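Local structure of phosphoribosylformylglycinamidine cyclo-ligase (Thermus thermophilus HB8, 5AVM) at residues L180-Y190 / L217-F228. The protein probably catalyses the ATP-dependent ring closure of formylglycinamidine ribonucleotide to 5-aminoimidazole ribonucleotide, a step of de novo purine biosynthesis. Sequence-based numbering, arbitrary orientation.
Sequences LPSSGPHTNGY and LLRPHRAYLKEF. With SO4 (sulfate ion), chain L.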
loop_
_atom_site.group_PDB
_atom_site.type_symbol
_atom_site.label_atom_id
_atom_site.label_comp_id
_atom_site.label_asym_id
_atom_site.label_seq_id
_atom_site.Cartn_x
_atom_site.Cartn_y
_atom_site.Cartn_z
ATOM N N LEU B 180 8.369 24.672 -7.860
ATOM C CA LEU B 180 7.173 24.619 -8.685
ATOM C C LEU B 180 6.073 24.878 -7.660
ATOM O O LEU B 180 6.047 24.255 -6.592
ATOM C CB LEU B 180 7.019 23.243 -9.328
ATOM C CG LEU B 180 8.185 22.828 -10.226
ATOM C CD1 LEU B 180 7.834 21.530 -10.924
ATOM C CD2 LEU B 180 8.475 23.934 -11.243
ATOM N N PRO B 181 5.152 25.808 -7.969
ATOM C CA PRO B 181 4.037 26.203 -7.101
ATOM C C PRO B 181 3.034 25.145 -6.665
ATOM O O PRO B 181 2.486 24.413 -7.484
ATOM C CB PRO B 181 3.383 27.333 -7.892
ATOM C CG PRO B 181 3.585 26.896 -9.310
ATOM C CD PRO B 181 5.028 26.446 -9.296
ATOM N N SER B 182 2.793 25.093 -5.359
ATOM C CA SER B 182 1.836 24.158 -4.790
ATOM C C SER B 182 0.452 24.765 -4.993
ATOM O O SER B 182 0.334 25.972 -5.217
ATOM C CB SER B 182 2.104 23.945 -3.296
ATOM O OG SER B 182 1.725 25.072 -2.530
ATOM N N SER B 183 -0.585 23.932 -4.915
ATOM C CA SER B 183 -1.962 24.376 -5.119
ATOM C C SER B 183 -2.676 24.645 -3.807
ATOM O O SER B 183 -3.885 24.874 -3.774
ATOM C CB SER B 183 -2.742 23.307 -5.868
ATOM O OG SER B 183 -2.968 22.205 -5.008
ATOM N N GLY B 184 -1.924 24.611 -2.718
ATOM C CA GLY B 184 -2.520 24.826 -1.418
ATOM C C GLY B 184 -1.834 23.901 -0.448
ATOM O O GLY B 184 -0.660 23.581 -0.642
ATOM N N PRO B 185 -2.530 23.433 0.595
ATOM C CA PRO B 185 -1.874 22.537 1.553
ATOM C C PRO B 185 -1.481 21.182 0.962
ATOM O O PRO B 185 -0.663 20.460 1.531
ATOM C CB PRO B 185 -2.912 22.410 2.671
ATOM C CG PRO B 185 -3.725 23.693 2.546
ATOM C CD PRO B 185 -3.877 23.808 1.056
ATOM N N HIS B 186 -2.047 20.850 -0.192
ATOM C CA HIS B 186 -1.764 19.568 -0.824
ATOM C C HIS B 186 -2.255 18.445 0.075
ATOM O O HIS B 186 -3.447 18.387 0.383
ATOM C CB HIS B 186 -0.269 19.430 -1.117
ATOM C CG HIS B 186 0.141 20.044 -2.421
ATOM N ND1 HIS B 186 1.416 19.934 -2.928
ATOM C CD2 HIS B 186 -0.573 20.727 -3.346
ATOM C CE1 HIS B 186 1.469 20.518 -4.112
ATOM N NE2 HIS B 186 0.275 21.006 -4.390
ATOM N N THR B 187 -1.364 17.567 0.518
ATOM C CA THR B 187 -1.801 16.460 1.361
ATOM C C THR B 187 -0.996 16.194 2.626
ATOM O O THR B 187 -0.788 15.044 3.016
ATOM C CB THR B 187 -1.905 15.137 0.549
ATOM O OG1 THR B 187 -0.768 15.004 -0.309
ATOM C CG2 THR B 187 -3.167 15.120 -0.288
ATOM N N ASN B 188 -0.548 17.257 3.278
ATOM C CA ASN B 188 0.187 17.108 4.520
ATOM C C ASN B 188 -0.153 18.277 5.438
ATOM O O ASN B 188 -0.323 19.404 4.972
ATOM C CB ASN B 188 1.696 17.049 4.259
ATOM C CG ASN B 188 2.167 15.658 3.839
ATOM O OD1 ASN B 188 2.272 14.748 4.664
ATOM N ND2 ASN B 188 2.444 15.492 2.552
ATOM N N GLY B 189 -0.276 17.993 6.734
ATOM C CA GLY B 189 -0.580 19.024 7.712
ATOM C C GLY B 189 -2.058 19.273 7.929
ATOM O O GLY B 189 -2.444 20.257 8.558
ATOM N N TYR B 190 -2.901 18.388 7.419
ATOM C CA TYR B 190 -4.319 18.584 7.592
ATOM C C TYR B 190 -4.822 18.278 8.989
ATOM O O TYR B 190 -6.011 18.435 9.269
ATOM C CB TYR B 190 -5.097 17.787 6.555
ATOM C CG TYR B 190 -5.140 18.482 5.216
ATOM C CD1 TYR B 190 -4.017 18.507 4.381
ATOM C CD2 TYR B 190 -6.292 19.144 4.794
ATOM C CE1 TYR B 190 -4.044 19.175 3.161
ATOM C CE2 TYR B 190 -6.328 19.815 3.577
ATOM C CZ TYR B 190 -5.201 19.823 2.767
ATOM O OH TYR B 190 -5.250 20.465 1.554
ATOM N N LEU B 217 -9.015 24.572 0.839
ATOM C CA LEU B 217 -8.397 23.491 1.608
ATOM C C LEU B 217 -8.518 22.116 0.961
ATOM O O LEU B 217 -7.734 21.212 1.264
ATOM C CB LEU B 217 -9.005 23.442 3.009
ATOM C CG LEU B 217 -8.111 23.739 4.215
ATOM C CD1 LEU B 217 -7.366 25.039 4.024
ATOM C CD2 LEU B 217 -8.986 23.801 5.459
ATOM N N LEU B 218 -9.501 21.965 0.077
ATOM C CA LEU B 218 -9.728 20.698 -0.612
ATOM C C LEU B 218 -9.185 20.658 -2.042
ATOM O O LEU B 218 -9.290 19.634 -2.721
ATOM C CB LEU B 218 -11.222 20.345 -0.602
ATOM C CG LEU B 218 -11.773 19.957 0.777
ATOM C CD1 LEU B 218 -13.237 19.570 0.659
ATOM C CD2 LEU B 218 -10.967 18.799 1.343
ATOM N N ARG B 219 -8.606 21.767 -2.499
ATOM C CA ARG B 219 -8.019 21.812 -3.834
ATOM C C ARG B 219 -7.006 20.670 -3.875
ATOM O O ARG B 219 -6.093 20.597 -3.042
ATOM C CB ARG B 219 -7.318 23.151 -4.078
ATOM C CG ARG B 219 -6.622 23.251 -5.425
ATOM C CD ARG B 219 -6.576 24.693 -5.897
ATOM N NE ARG B 219 -7.910 25.197 -6.246
ATOM C CZ ARG B 219 -8.411 26.354 -5.817
ATOM N NH1 ARG B 219 -7.693 27.136 -5.016
ATOM N NH2 ARG B 219 -9.629 26.729 -6.188
ATOM N N PRO B 220 -7.160 19.756 -4.842
ATOM C CA PRO B 220 -6.265 18.606 -4.985
ATOM C C PRO B 220 -4.758 18.877 -4.998
ATOM O O PRO B 220 -4.299 19.949 -5.393
ATOM C CB PRO B 220 -6.742 17.964 -6.287
ATOM C CG PRO B 220 -8.208 18.299 -6.309
ATOM C CD PRO B 220 -8.205 19.742 -5.883
ATOM N N HIS B 221 -4.003 17.879 -4.546
ATOM C CA HIS B 221 -2.546 17.923 -4.538
ATOM C C HIS B 221 -2.172 18.108 -6.018
ATOM O O HIS B 221 -2.702 17.413 -6.881
ATOM C CB HIS B 221 -2.014 16.588 -4.010
ATOM C CG HIS B 221 -0.540 16.570 -3.744
ATOM N ND1 HIS B 221 -0.017 16.407 -2.480
ATOM C CD2 HIS B 221 0.520 16.687 -4.577
ATOM C CE1 HIS B 221 1.303 16.427 -2.544
ATOM N NE2 HIS B 221 1.653 16.595 -3.806
ATOM N N ARG B 222 -1.276 19.044 -6.313
ATOM C CA ARG B 222 -0.881 19.305 -7.695
ATOM C C ARG B 222 0.217 18.380 -8.237
ATOM O O ARG B 222 1.246 18.176 -7.589
ATOM C CB ARG B 222 -0.435 20.762 -7.823
ATOM C CG ARG B 222 -0.077 21.207 -9.224
ATOM C CD ARG B 222 0.024 22.723 -9.282
ATOM N NE ARG B 222 -1.285 23.339 -9.068
ATOM C CZ ARG B 222 -1.490 24.636 -8.828
ATOM N NH1 ARG B 222 -0.467 25.478 -8.763
ATOM N NH2 ARG B 222 -2.724 25.094 -8.656
ATOM N N ALA B 223 -0.011 17.834 -9.431
ATOM C CA ALA B 223 0.954 16.956 -10.089
ATOM C C ALA B 223 1.855 17.769 -11.007
ATOM O O ALA B 223 1.391 18.685 -11.683
ATOM C CB ALA B 223 0.232 15.894 -10.901
ATOM N N TYR B 224 3.139 17.421 -11.041
ATOM C CA TYR B 224 4.101 18.125 -11.884
ATOM C C TYR B 224 4.628 17.277 -13.035
ATOM O O TYR B 224 5.727 17.517 -13.538
ATOM C CB TYR B 224 5.264 18.624 -11.027
ATOM C CG TYR B 224 4.793 19.559 -9.942
ATOM C CD1 TYR B 224 4.268 20.813 -10.256
ATOM C CD2 TYR B 224 4.783 19.157 -8.612
ATOM C CE1 TYR B 224 3.738 21.636 -9.272
ATOM C CE2 TYR B 224 4.260 19.967 -7.623
ATOM C CZ TYR B 224 3.736 21.203 -7.958
ATOM O OH TYR B 224 3.204 21.993 -6.968
ATOM N N LEU B 225 3.836 16.294 -13.458
ATOM C CA LEU B 225 4.246 15.418 -14.549
ATOM C C LEU B 225 4.387 16.219 -15.850
ATOM O O LEU B 225 5.395 16.108 -16.558
ATOM C CB LEU B 225 3.233 14.266 -14.715
ATOM C CG LEU B 225 3.546 13.138 -15.720
ATOM C CD1 LEU B 225 4.948 12.592 -15.489
ATOM C CD2 LEU B 225 2.507 12.030 -15.587
ATOM N N LYS B 226 3.381 17.037 -16.149
ATOM C CA LYS B 226 3.392 17.860 -17.353
ATOM C C LYS B 226 4.658 18.721 -17.367
ATOM O O LYS B 226 5.343 18.824 -18.384
ATOM C CB LYS B 226 2.118 18.711 -17.385
ATOM C CG LYS B 226 0.851 17.856 -17.208
ATOM C CD LYS B 226 -0.455 18.654 -17.161
ATOM C CE LYS B 226 -0.893 19.146 -18.538
ATOM N NZ LYS B 226 -2.201 19.869 -18.480
ATOM N N GLU B 227 4.978 19.322 -16.223
ATOM C CA GLU B 227 6.175 20.150 -16.093
ATOM C C GLU B 227 7.407 19.362 -16.515
ATOM O O GLU B 227 8.019 19.648 -17.542
ATOM C CB GLU B 227 6.361 20.595 -14.646
ATOM C CG GLU B 227 5.824 21.968 -14.317
ATOM C CD GLU B 227 4.324 22.025 -14.198
ATOM O OE1 GLU B 227 3.682 20.955 -14.176
ATOM O OE2 GLU B 227 3.790 23.153 -14.110
ATOM N N PHE B 228 7.759 18.368 -15.700
ATOM C CA PHE B 228 8.915 17.510 -15.938
ATOM C C PHE B 228 9.065 17.063 -17.380
ATOM O O PHE B 228 10.162 17.104 -17.932
ATOM C CB PHE B 228 8.860 16.280 -15.024
ATOM C CG PHE B 228 9.379 16.538 -13.643
ATOM C CD1 PHE B 228 8.681 17.356 -12.763
ATOM C CD2 PHE B 228 10.602 16.014 -13.238
ATOM C CE1 PHE B 228 9.203 17.657 -11.494
ATOM C CE2 PHE B 228 11.131 16.309 -11.972
ATOM C CZ PHE B 228 10.428 17.134 -11.101
HETATM S S SO4 L . -1.625 14.757 7.825
HETATM O O1 SO4 L . -2.499 14.938 8.994
HETATM O O2 SO4 L . -1.509 13.313 7.505
HETATM O O3 SO4 L . -2.195 15.470 6.668
HETATM O O4 SO4 L . -0.291 15.312 8.125
HETATM O O HOH W 1 -3.592 22.008 -2.188
HETATM O O HOH W 2 -5.758 26.196 -2.534
#
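The imidazoles of H186 and H221 stack face to face, centroids 3.9 Å apart and planes inclined by 24°, with ND1 of H186 over the centre of the H221 ring. S182 CB rests toward the rim of the opposite face of H186, while S183 OG and Y224 OH lie at its edge. At the edge of H221, ND1 shares a 2.7 Å hydrogen bond with T187 OG1; beyond the two segments, NE2 bonds to H243, so both nitrogens fix the ring's rotation. A chi1 of -171° carries the H221 ring away from its own N and across to T187, flat against H186. The Y224 ring receives L180 CB over one face, a CH-pi contact 4.0 Å from the centroid, and its hydroxyl donates a 2.6 Å bond to P181 O from above the carbonyl plane. The same oxygen takes a weak bond from R222 NH1, whose guanidinium carries S183 CB on one face, 3.3 Å from NH2. A leucine in place of Y224 would probably leave P181 O with only that weak bond across the contact and deprive L180 of the aromatic face it packs on. S183 OG donates to P220 O (2.6 Å), and water 1 links this hydroxyl to R219 O and H186 N. Y190 OH donates to L217 O, which lies at the edge of its ring. At the start of helix 190-196, N-H of the N-cap residue G189 and of Y190 bond a sulfate, probably from the crystallisation liquor, consistent with the anion sites that helix N-termini commonly provide. D82 bonds to H221 N, H86 to T187 OG1, and N89 to R222 O and Y224 N, joining both loops to helix 79-92 of the N-terminal domain in the AIR synthase (PurM) fold.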